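Side-chain contacts in oxidoreductase, Gfo/Idh/MocA family (Vibrio cholerae, PDB 1XEA), which probably binds a nicotinamide dinucleotide in a Rossmann-fold domain and uses it to oxidise or reduce a substrate that has not been identified: residues A[131-136]-A[228-233]; A[186-191]-A[303-308]; A[240-245]-A[251-256]. All coordinates share one frame; numbering follows the deposited sequence.

Interaction 1 (A[131-136]-A[228-233])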
loop_
_atom_site.group_PDB
_atom_site.type_symbol
_atom_site.label_atom_id
_atom_site.label_comp_id
_atom_site.label_asym_id
_atom_site.label_seq_id
_atom_site.Cartn_x
_atom_site.Cartn_y
_atom_site.Cartn_z
ATOM N N GLN A 131 -21.599 1.887 -4.560
ATOM C CA GLN A 131 -21.740 0.441 -4.624
ATOM C C GLN A 131 -21.579 -0.180 -3.253
ATOM O O GLN A 131 -22.252 -1.153 -2.919
ATOM C CB GLN A 131 -20.698 -0.154 -5.556
ATOM C CG GLN A 131 -20.548 -1.652 -5.405
ATOM C CD GLN A 131 -19.484 -2.217 -6.336
ATOM O OE1 GLN A 131 -19.008 -3.348 -6.144
ATOM N NE2 GLN A 131 -19.107 -1.432 -7.362
ATOM N N HIS A 132 -20.681 0.394 -2.465
ATOM C CA HIS A 132 -20.411 -0.107 -1.129
ATOM C C HIS A 132 -21.188 0.631 -0.039
ATOM O O HIS A 132 -21.704 0.006 0.889
ATOM C CB HIS A 132 -18.902 -0.037 -0.855
ATOM C CG HIS A 132 -18.094 -0.996 -1.677
ATOM N ND1 HIS A 132 -17.978 -2.332 -1.361
ATOM C CD2 HIS A 132 -17.387 -0.817 -2.818
ATOM C CE1 HIS A 132 -17.234 -2.936 -2.272
ATOM N NE2 HIS A 132 -16.864 -2.039 -3.167
ATOM N N LEU A 133 -21.283 1.953 -0.152
ATOM C CA LEU A 133 -21.998 2.764 0.837
ATOM C C LEU A 133 -23.356 3.224 0.298
ATOM O O LEU A 133 -23.440 4.223 -0.415
ATOM C CB LEU A 133 -21.137 3.968 1.209
ATOM C CG LEU A 133 -19.662 3.639 1.443
ATOM C CD1 LEU A 133 -18.876 4.928 1.588
ATOM C CD2 LEU A 133 -19.517 2.762 2.669
ATOM N N SER A 134 -24.418 2.500 0.653
ATOM C CA SER A 134 -25.767 2.823 0.179
ATOM C C SER A 134 -26.234 4.216 0.598
ATOM O O SER A 134 -26.977 4.877 -0.128
ATOM C CB SER A 134 -26.772 1.763 0.656
ATOM O OG SER A 134 -26.724 1.561 2.061
ATOM N N GLU A 135 -25.794 4.647 1.775
ATOM C CA GLU A 135 -26.138 5.959 2.273
ATOM C C GLU A 135 -25.763 7.030 1.236
ATOM O O GLU A 135 -26.439 8.045 1.120
ATOM C CB GLU A 135 -25.417 6.241 3.592
ATOM C CG GLU A 135 -25.989 5.544 4.838
ATOM C CD GLU A 135 -25.777 4.027 4.876
ATOM O OE1 GLU A 135 -24.793 3.523 4.284
ATOM O OE2 GLU A 135 -26.598 3.340 5.526
ATOM N N LEU A 136 -24.695 6.827 0.478
ATOM C CA LEU A 136 -24.358 7.834 -0.507
ATOM C C LEU A 136 -25.272 7.726 -1.704
ATOM O O LEU A 136 -25.708 8.739 -2.256
ATOM C CB LEU A 136 -22.903 7.729 -0.960
ATOM C CG LEU A 136 -21.887 8.304 0.024
ATOM C CD1 LEU A 136 -20.517 8.211 -0.584
ATOM C CD2 LEU A 136 -22.224 9.743 0.372
ATOM N N ALA A 228 -15.454 6.357 5.651
ATOM C CA ALA A 228 -16.804 6.167 6.158
ATOM C C ALA A 228 -16.796 5.140 7.272
ATOM O O ALA A 228 -16.062 4.161 7.214
ATOM C CB ALA A 228 -17.709 5.704 5.029
ATOM N N SER A 229 -17.600 5.342 8.301
ATOM C CA SER A 229 -17.611 4.338 9.341
ATOM C C SER A 229 -19.013 4.027 9.830
ATOM O O SER A 229 -19.887 4.892 9.879
ATOM C CB SER A 229 -16.728 4.763 10.510
ATOM O OG SER A 229 -17.420 5.636 11.374
ATOM N N TYR A 230 -19.211 2.764 10.175
ATOM C CA TYR A 230 -20.475 2.271 10.684
ATOM C C TYR A 230 -20.108 1.570 11.972
ATOM O O TYR A 230 -19.025 1.792 12.513
ATOM C CB TYR A 230 -21.077 1.265 9.713
ATOM C CG TYR A 230 -21.356 1.822 8.340
ATOM C CD1 TYR A 230 -20.333 1.981 7.404
ATOM C CD2 TYR A 230 -22.650 2.188 7.974
ATOM C CE1 TYR A 230 -20.601 2.486 6.137
ATOM C CE2 TYR A 230 -22.923 2.696 6.711
ATOM C CZ TYR A 230 -21.900 2.840 5.800
ATOM O OH TYR A 230 -22.181 3.326 4.547
ATOM N N ASP A 231 -20.987 0.722 12.480
ATOM C CA ASP A 231 -20.629 0.016 13.695
ATOM C C ASP A 231 -19.780 -1.182 13.312
ATOM O O ASP A 231 -20.219 -2.047 12.566
ATOM C CB ASP A 231 -21.873 -0.416 14.479
ATOM C CG ASP A 231 -22.609 0.768 15.102
ATOM O OD1 ASP A 231 -21.953 1.597 15.797
ATOM O OD2 ASP A 231 -23.845 0.869 14.895
ATOM N N ASN A 232 -18.547 -1.202 13.810
ATOM C CA ASN A 232 -17.589 -2.278 13.552
ATOM C C ASN A 232 -17.263 -2.477 12.096
ATOM O O ASN A 232 -16.770 -3.534 11.696
ATOM C CB ASN A 232 -18.075 -3.591 14.147
ATOM C CG ASN A 232 -18.110 -3.548 15.658
ATOM O OD1 ASN A 232 -17.174 -3.057 16.302
ATOM N ND2 ASN A 232 -19.182 -4.061 16.238
ATOM N N VAL A 233 -17.529 -1.453 11.299
ATOM C CA VAL A 233 -17.228 -1.525 9.888
ATOM C C VAL A 233 -16.749 -0.166 9.436
ATOM O O VAL A 233 -17.274 0.855 9.872
ATOM C CB VAL A 233 -18.458 -1.949 9.074
ATOM C CG1 VAL A 233 -18.045 -2.163 7.622
ATOM C CG2 VAL A 233 -19.051 -3.248 9.644
#
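A buried contact between helix and sheet, with a tyrosine-carboxylate hydrogen bond at one end and aliphatic packing at the other, brings Leu133 and Glu135 against Ala228 and Tyr230, on strand 223-230 in the mixed sheet. The Tyr230 side chain is the main element on the strand side. Tyr230 OH donates to Glu135 OE1 at 2.6 Å, reaching that oxygen from above the carboxylate plane, 39° out of it. The carboxylate lies at the edge of the ring, close to CE2, and its plane is turned 62° from that of the ring. Glu135 gets there by a bend in its chain: CG stands anti to the carbonyl carbon, and a chi2 of 70° folds the carboxylate round to the phenol. The other oxygen, OE2, accepts from the backbone N of Ala143, so both carboxylate oxygens have a donor and the rotation of the group is fixed.

Leu133 occupies the N-cap position of helix 134-138 and divides its two methyl groups between the strand residues. Its CD2 sits at the opposite ring edge from Glu135, 3.6 Å from Tyr230 CE1, while CD1 rests on the methyl group of Ala228, with 3.7 Å between Leu133 CD1 and Ala228 CB. A bound nickel ion lies about 4 Å from the Glu135 side chain. Round the contact, Leu133 also packs on Tyr235 and Phe237, and Leu136 on Leu147 and Trp149, so the turn at Leu133 and the start of helix 134-138 lie over strands 146-152, 223-230 and 233-237.

Interaction 2 (A[186-191]-A[303-308])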
loop_
_atom_site.group_PDB
_atom_site.type_symbol
_atom_site.label_atom_id
_atom_site.label_comp_id
_atom_site.label_asym_id
_atom_site.label_seq_id
_atom_site.Cartn_x
_atom_site.Cartn_y
_atom_site.Cartn_z
ATOM N N LEU A 186 -22.400 23.453 14.286
ATOM C CA LEU A 186 -21.353 23.124 13.334
ATOM C C LEU A 186 -20.045 23.753 13.762
ATOM O O LEU A 186 -20.028 24.874 14.257
ATOM C CB LEU A 186 -21.758 23.616 11.942
ATOM C CG LEU A 186 -20.835 23.330 10.756
ATOM C CD1 LEU A 186 -21.670 23.272 9.489
ATOM C CD2 LEU A 186 -19.751 24.390 10.661
ATOM N N HIS A 187 -18.954 23.020 13.578
ATOM C CA HIS A 187 -17.633 23.506 13.951
ATOM C C HIS A 187 -16.814 23.852 12.716
ATOM O O HIS A 187 -16.376 22.977 11.973
ATOM C CB HIS A 187 -16.902 22.455 14.773
ATOM C CG HIS A 187 -15.688 22.975 15.474
ATOM N ND1 HIS A 187 -14.421 22.484 15.236
ATOM C CD2 HIS A 187 -15.551 23.925 16.431
ATOM C CE1 HIS A 187 -13.558 23.108 16.017
ATOM N NE2 HIS A 187 -14.217 23.986 16.752
ATOM N N LEU A 188 -16.606 25.144 12.514
ATOM C CA LEU A 188 -15.866 25.633 11.368
ATOM C C LEU A 188 -14.438 25.970 11.784
ATOM O O LEU A 188 -14.215 26.601 12.816
ATOM C CB LEU A 188 -16.579 26.864 10.835
ATOM C CG LEU A 188 -16.311 27.308 9.410
ATOM C CD1 LEU A 188 -17.218 28.491 9.105
ATOM C CD2 LEU A 188 -14.863 27.700 9.225
ATOM N N THR A 189 -13.472 25.546 10.981
ATOM C CA THR A 189 -12.068 25.807 11.275
ATOM C C THR A 189 -11.370 26.141 9.973
ATOM O O THR A 189 -11.707 25.583 8.936
ATOM C CB THR A 189 -11.397 24.568 11.878
ATOM O OG1 THR A 189 -11.948 24.310 13.171
ATOM C CG2 THR A 189 -9.905 24.774 12.008
ATOM N N TYR A 190 -10.397 27.038 10.009
ATOM C CA TYR A 190 -9.690 27.366 8.781
ATOM C C TYR A 190 -8.360 28.025 9.077
ATOM O O TYR A 190 -8.020 28.262 10.235
ATOM C CB TYR A 190 -10.555 28.264 7.888
ATOM C CG TYR A 190 -10.919 29.585 8.508
ATOM C CD1 TYR A 190 -10.011 30.641 8.514
ATOM C CD2 TYR A 190 -12.154 29.770 9.133
ATOM C CE1 TYR A 190 -10.314 31.845 9.127
ATOM C CE2 TYR A 190 -12.472 30.976 9.755
ATOM C CZ TYR A 190 -11.545 32.009 9.749
ATOM O OH TYR A 190 -11.830 33.204 10.370
ATOM N N HIS A 191 -7.602 28.287 8.019
ATOM C CA HIS A 191 -6.303 28.927 8.135
ATOM C C HIS A 191 -6.086 29.796 6.916
ATOM O O HIS A 191 -6.433 29.416 5.803
ATOM C CB HIS A 191 -5.186 27.891 8.206
ATOM C CG HIS A 191 -3.812 28.488 8.314
ATOM N ND1 HIS A 191 -3.397 29.216 9.410
ATOM C CD2 HIS A 191 -2.746 28.429 7.479
ATOM C CE1 HIS A 191 -2.136 29.573 9.250
ATOM N NE2 HIS A 191 -1.716 29.107 8.088
ATOM N N CYS A 303 -18.670 31.266 3.792
ATOM C CA CYS A 303 -17.951 32.408 3.222
ATOM C C CYS A 303 -18.052 33.657 4.075
ATOM O O CYS A 303 -17.060 34.347 4.309
ATOM C CB CYS A 303 -18.489 32.723 1.830
ATOM S SG CYS A 303 -17.777 31.720 0.543
ATOM N N GLN A 304 -19.265 33.947 4.527
ATOM C CA GLN A 304 -19.504 35.118 5.345
ATOM C C GLN A 304 -18.791 35.080 6.679
ATOM O O GLN A 304 -17.997 35.968 6.972
ATOM C CB GLN A 304 -20.997 35.316 5.548
ATOM C CG GLN A 304 -21.636 35.948 4.327
ATOM C CD GLN A 304 -23.126 36.101 4.466
ATOM O OE1 GLN A 304 -23.611 36.705 5.421
ATOM N NE2 GLN A 304 -23.868 35.556 3.513
ATOM N N GLN A 305 -19.051 34.063 7.490
ATOM C CA GLN A 305 -18.391 34.001 8.778
ATOM C C GLN A 305 -16.869 34.172 8.666
ATOM O O GLN A 305 -16.247 34.757 9.552
ATOM C CB GLN A 305 -18.728 32.695 9.493
ATOM C CG GLN A 305 -18.257 32.684 10.933
ATOM C CD GLN A 305 -18.701 31.440 11.691
ATOM O OE1 GLN A 305 -18.453 30.316 11.256
ATOM N NE2 GLN A 305 -19.352 31.639 12.838
ATOM N N ILE A 306 -16.269 33.680 7.582
ATOM C CA ILE A 306 -14.817 33.801 7.392
ATOM C C ILE A 306 -14.445 35.238 7.016
ATOM O O ILE A 306 -13.678 35.889 7.723
ATOM C CB ILE A 306 -14.289 32.837 6.277
ATOM C CG1 ILE A 306 -14.574 31.380 6.640
ATOM C CG2 ILE A 306 -12.788 32.991 6.119
ATOM C CD1 ILE A 306 -14.217 30.390 5.536
ATOM N N THR A 307 -14.985 35.722 5.901
ATOM C CA THR A 307 -14.715 37.080 5.442
ATOM C C THR A 307 -14.843 38.060 6.604
ATOM O O THR A 307 -14.013 38.950 6.765
ATOM C CB THR A 307 -15.696 37.492 4.333
ATOM O OG1 THR A 307 -15.526 36.633 3.200
ATOM C CG2 THR A 307 -15.457 38.927 3.914
ATOM N N GLN A 308 -15.888 37.885 7.410
ATOM C CA GLN A 308 -16.125 38.737 8.569
ATOM C C GLN A 308 -15.003 38.573 9.581
ATOM O O GLN A 308 -14.246 39.506 9.842
ATOM C CB GLN A 308 -17.439 38.365 9.252
ATOM C CG GLN A 308 -17.660 39.107 10.565
ATOM C CD GLN A 308 -18.238 38.223 11.664
ATOM O OE1 GLN A 308 -17.662 37.188 12.015
ATOM N NE2 GLN A 308 -19.375 38.637 12.224
#
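Leu188 and Tyr190 project from strand 186-193, an outermost strand of the mixed sheet within this chain, onto Gln305 and Ile306 of the long C-terminal helix 286-311, which packs against one face of that sheet in an alpha+beta domain. The two pairs fit differently. In Tyr190, CG lies between the backbone N and the carbonyl carbon (chi1 61°), which turns one ring face to the helix. Ile306 covers that face with its CG2 methyl, a CH-pi contact 4.0 Å from the centroid of the Tyr190 ring and 13° off the ring normal. CG2 sits toward CZ and CE1, while the other branch of Ile306 runs beside CD2 and CE2, with Ile306 CG1 3.8 Å from Tyr190 CE2. Within the strand, Leu188 CD2 lies in plane at the edge of the same ring.

Gln305 sends an extended chain toward the strand, its CG opposite the backbone N (chi1 -170°), and passes Leu188 in the reverse direction. Here the CD1 methyl of Leu188 faces OE1 of Gln305, a packing contact and not a hydrogen bond.

Outside the contact, Ile306 also packs on Ile160 of helix 160-175, while on the strand His187 stacks with His187 of a second subunit. The phenol end of Tyr190 is held further along the helix, where its OH is hydrogen-bonded to OE1 of Gln309.

Interaction 3 (A[240-245]-A[251-256])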
loop_
_atom_site.group_PDB
_atom_site.type_symbol
_atom_site.label_atom_id
_atom_site.label_comp_id
_atom_site.label_asym_id
_atom_site.label_seq_id
_atom_site.Cartn_x
_atom_site.Cartn_y
_atom_site.Cartn_z
ATOM N N PHE A 240 -10.895 7.150 -6.569
ATOM C CA PHE A 240 -12.202 6.738 -7.017
ATOM C C PHE A 240 -12.182 5.295 -7.510
ATOM O O PHE A 240 -13.226 4.737 -7.806
ATOM C CB PHE A 240 -12.697 7.674 -8.127
ATOM C CG PHE A 240 -12.887 9.093 -7.680
ATOM C CD1 PHE A 240 -12.176 10.124 -8.287
ATOM C CD2 PHE A 240 -13.735 9.396 -6.608
ATOM C CE1 PHE A 240 -12.306 11.436 -7.828
ATOM C CE2 PHE A 240 -13.872 10.710 -6.139
ATOM C CZ PHE A 240 -13.153 11.735 -6.746
ATOM N N THR A 241 -11.014 4.665 -7.569
ATOM C CA THR A 241 -10.962 3.298 -8.082
ATOM C C THR A 241 -10.554 2.262 -7.059
ATOM O O THR A 241 -10.877 1.088 -7.196
ATOM C CB THR A 241 -9.991 3.193 -9.275
ATOM O OG1 THR A 241 -8.638 3.278 -8.806
ATOM C CG2 THR A 241 -10.252 4.311 -10.250
ATOM N N GLN A 242 -9.836 2.705 -6.038
ATOM C CA GLN A 242 -9.358 1.816 -5.000
ATOM C C GLN A 242 -9.740 2.253 -3.605
ATOM O O GLN A 242 -9.894 3.450 -3.326
ATOM C CB GLN A 242 -7.849 1.736 -5.069
ATOM C CG GLN A 242 -7.344 0.741 -6.056
ATOM C CD GLN A 242 -5.846 0.617 -5.971
ATOM O OE1 GLN A 242 -5.255 -0.357 -6.472
ATOM N NE2 GLN A 242 -5.206 1.613 -5.332
ATOM N N GLY A 243 -9.861 1.263 -2.727
ATOM C CA GLY A 243 -10.189 1.537 -1.347
ATOM C C GLY A 243 -9.997 0.302 -0.502
ATOM O O GLY A 243 -9.883 -0.809 -1.022
ATOM N N LYS A 244 -9.946 0.486 0.807
ATOM C CA LYS A 244 -9.806 -0.656 1.672
ATOM C C LYS A 244 -10.986 -0.721 2.626
ATOM O O LYS A 244 -11.518 0.305 3.039
ATOM C CB LYS A 244 -8.471 -0.616 2.421
ATOM C CG LYS A 244 -8.028 0.753 2.865
ATOM C CD LYS A 244 -6.647 0.731 3.525
ATOM C CE LYS A 244 -5.524 0.470 2.528
ATOM N NZ LYS A 244 -4.182 0.904 3.053
HETATM N N MSE A 245 -11.412 -1.944 2.931
HETATM C CA MSE A 245 -12.537 -2.206 3.820
HETATM C C MSE A 245 -12.048 -2.919 5.073
HETATM O O MSE A 245 -11.338 -3.925 4.997
HETATM C CB MSE A 245 -13.556 -3.085 3.099
HETATM C CG MSE A 245 -14.801 -3.417 3.900
HETATM SE SE MSE A 245 -16.051 -4.642 2.971
HETATM C CE MSE A 245 -15.681 -6.268 3.991
ATOM N N GLU A 251 -8.547 -6.356 7.040
ATOM C CA GLU A 251 -8.481 -5.341 6.008
ATOM C C GLU A 251 -8.526 -6.050 4.678
ATOM O O GLU A 251 -7.772 -6.992 4.441
ATOM C CB GLU A 251 -7.185 -4.540 6.134
ATOM C CG GLU A 251 -6.771 -3.781 4.876
ATOM C CD GLU A 251 -5.623 -2.819 5.133
ATOM O OE1 GLU A 251 -4.820 -2.577 4.204
ATOM O OE2 GLU A 251 -5.516 -2.288 6.263
ATOM N N SER A 252 -9.440 -5.626 3.816
ATOM C CA SER A 252 -9.533 -6.212 2.481
ATOM C C SER A 252 -9.593 -5.069 1.486
ATOM O O SER A 252 -9.940 -3.947 1.845
ATOM C CB SER A 252 -10.764 -7.108 2.346
ATOM O OG SER A 252 -11.898 -6.537 2.963
ATOM N N ARG A 253 -9.241 -5.359 0.241
ATOM C CA ARG A 253 -9.221 -4.365 -0.820
ATOM C C ARG A 253 -10.544 -4.354 -1.568
ATOM O O ARG A 253 -11.114 -5.408 -1.825
ATOM C CB ARG A 253 -8.070 -4.694 -1.780
ATOM C CG ARG A 253 -8.053 -3.907 -3.068
ATOM C CD ARG A 253 -6.720 -4.090 -3.826
ATOM N NE ARG A 253 -6.701 -3.410 -5.130
ATOM C CZ ARG A 253 -7.365 -3.820 -6.207
ATOM N NH1 ARG A 253 -8.110 -4.921 -6.145
ATOM N NH2 ARG A 253 -7.284 -3.122 -7.337
ATOM N N VAL A 254 -11.061 -3.162 -1.852
ATOM C CA VAL A 254 -12.294 -3.013 -2.627
ATOM C C VAL A 254 -11.927 -2.111 -3.798
ATOM O O VAL A 254 -11.431 -1.000 -3.600
ATOM C CB VAL A 254 -13.457 -2.321 -1.846
ATOM C CG1 VAL A 254 -14.053 -3.256 -0.815
ATOM C CG2 VAL A 254 -12.970 -1.043 -1.201
ATOM N N ALA A 255 -12.163 -2.575 -5.019
ATOM C CA ALA A 255 -11.813 -1.755 -6.175
ATOM C C ALA A 255 -12.853 -1.737 -7.280
ATOM O O ALA A 255 -13.762 -2.561 -7.326
ATOM C CB ALA A 255 -10.463 -2.196 -6.744
ATOM N N LEU A 256 -12.691 -0.775 -8.173
ATOM C CA LEU A 256 -13.583 -0.597 -9.292
ATOM C C LEU A 256 -13.247 -1.647 -10.345
ATOM O O LEU A 256 -12.078 -1.969 -10.543
ATOM C CB LEU A 256 -13.379 0.800 -9.859
ATOM C CG LEU A 256 -14.331 1.280 -10.942
ATOM C CD1 LEU A 256 -15.784 1.277 -10.424
ATOM C CD2 LEU A 256 -13.921 2.674 -11.334
#
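Antiparallel pairing joins Gln242-Met245 to Ser252-Ala255 in the beta hairpin at the edge of the mixed sheet within this chain, and backbone groups do most of the bonding. Met245, a selenomethionine, and Ser252 satisfy each other in both directions: Met245 N donates to Ser252 O at 2.7 Å, and Ser252 N returns a bond of 2.8 Å to Met245 O. That oxygen also takes a weak bond from Ser252 OG. Gly243 and Val254 are less even. Val254 N gives Gly243 O a nearly straight bond (175°), whereas the return bond from Gly243 N to Val254 O is weak, bent to 122°. Past the paired strands, Leu256 N donates to Thr241 O at 2.8 Å.

On the face bearing Lys244 and Arg253, Lys244 NZ makes a long salt bridge, 3.7 Å, to Glu251 OE1; Glu251 OE2 instead accepts from Trp246 NE1. Gln242 OE1 lies at the edge of the Arg253 guanidinium, with the amide plane almost perpendicular to it. Met245 CB and Val254 CG1 meet on the other face, where Tyr235 and Phe237 pack. Backbone bonds from Glu251 and Arg253 to a third subunit, alongside side-chain packing, are consistent with the sheet continuing there; main-chain bonds dominate the hairpin, and the long Lys244-Glu251 pair probably adds little.

How the interactions relate
All three contacts reach the same mixed sheet, well away from the chain's centre. Interactions 1 and 3 are neighbours, their centres 13 Å apart, and they touch where His132 CE1 packs 3.5 Å from Val254 CG1. Interaction 2 lies at the far border, its centre 29 Å from interaction 1 and 34 Å from interaction 3; strands 186-193 and 250-255 are the outermost strands of the sheet within this chain. In sequence, the segments of interactions 1 and 2 alternate, while interaction 3 follows 228-233 and precedes 303-308. Interactions 1 and 2 adjoin a second subunit and interaction 3 a third and, through Gln242, a fourth, so one sheet carries helices and serves the tetramer's interfaces.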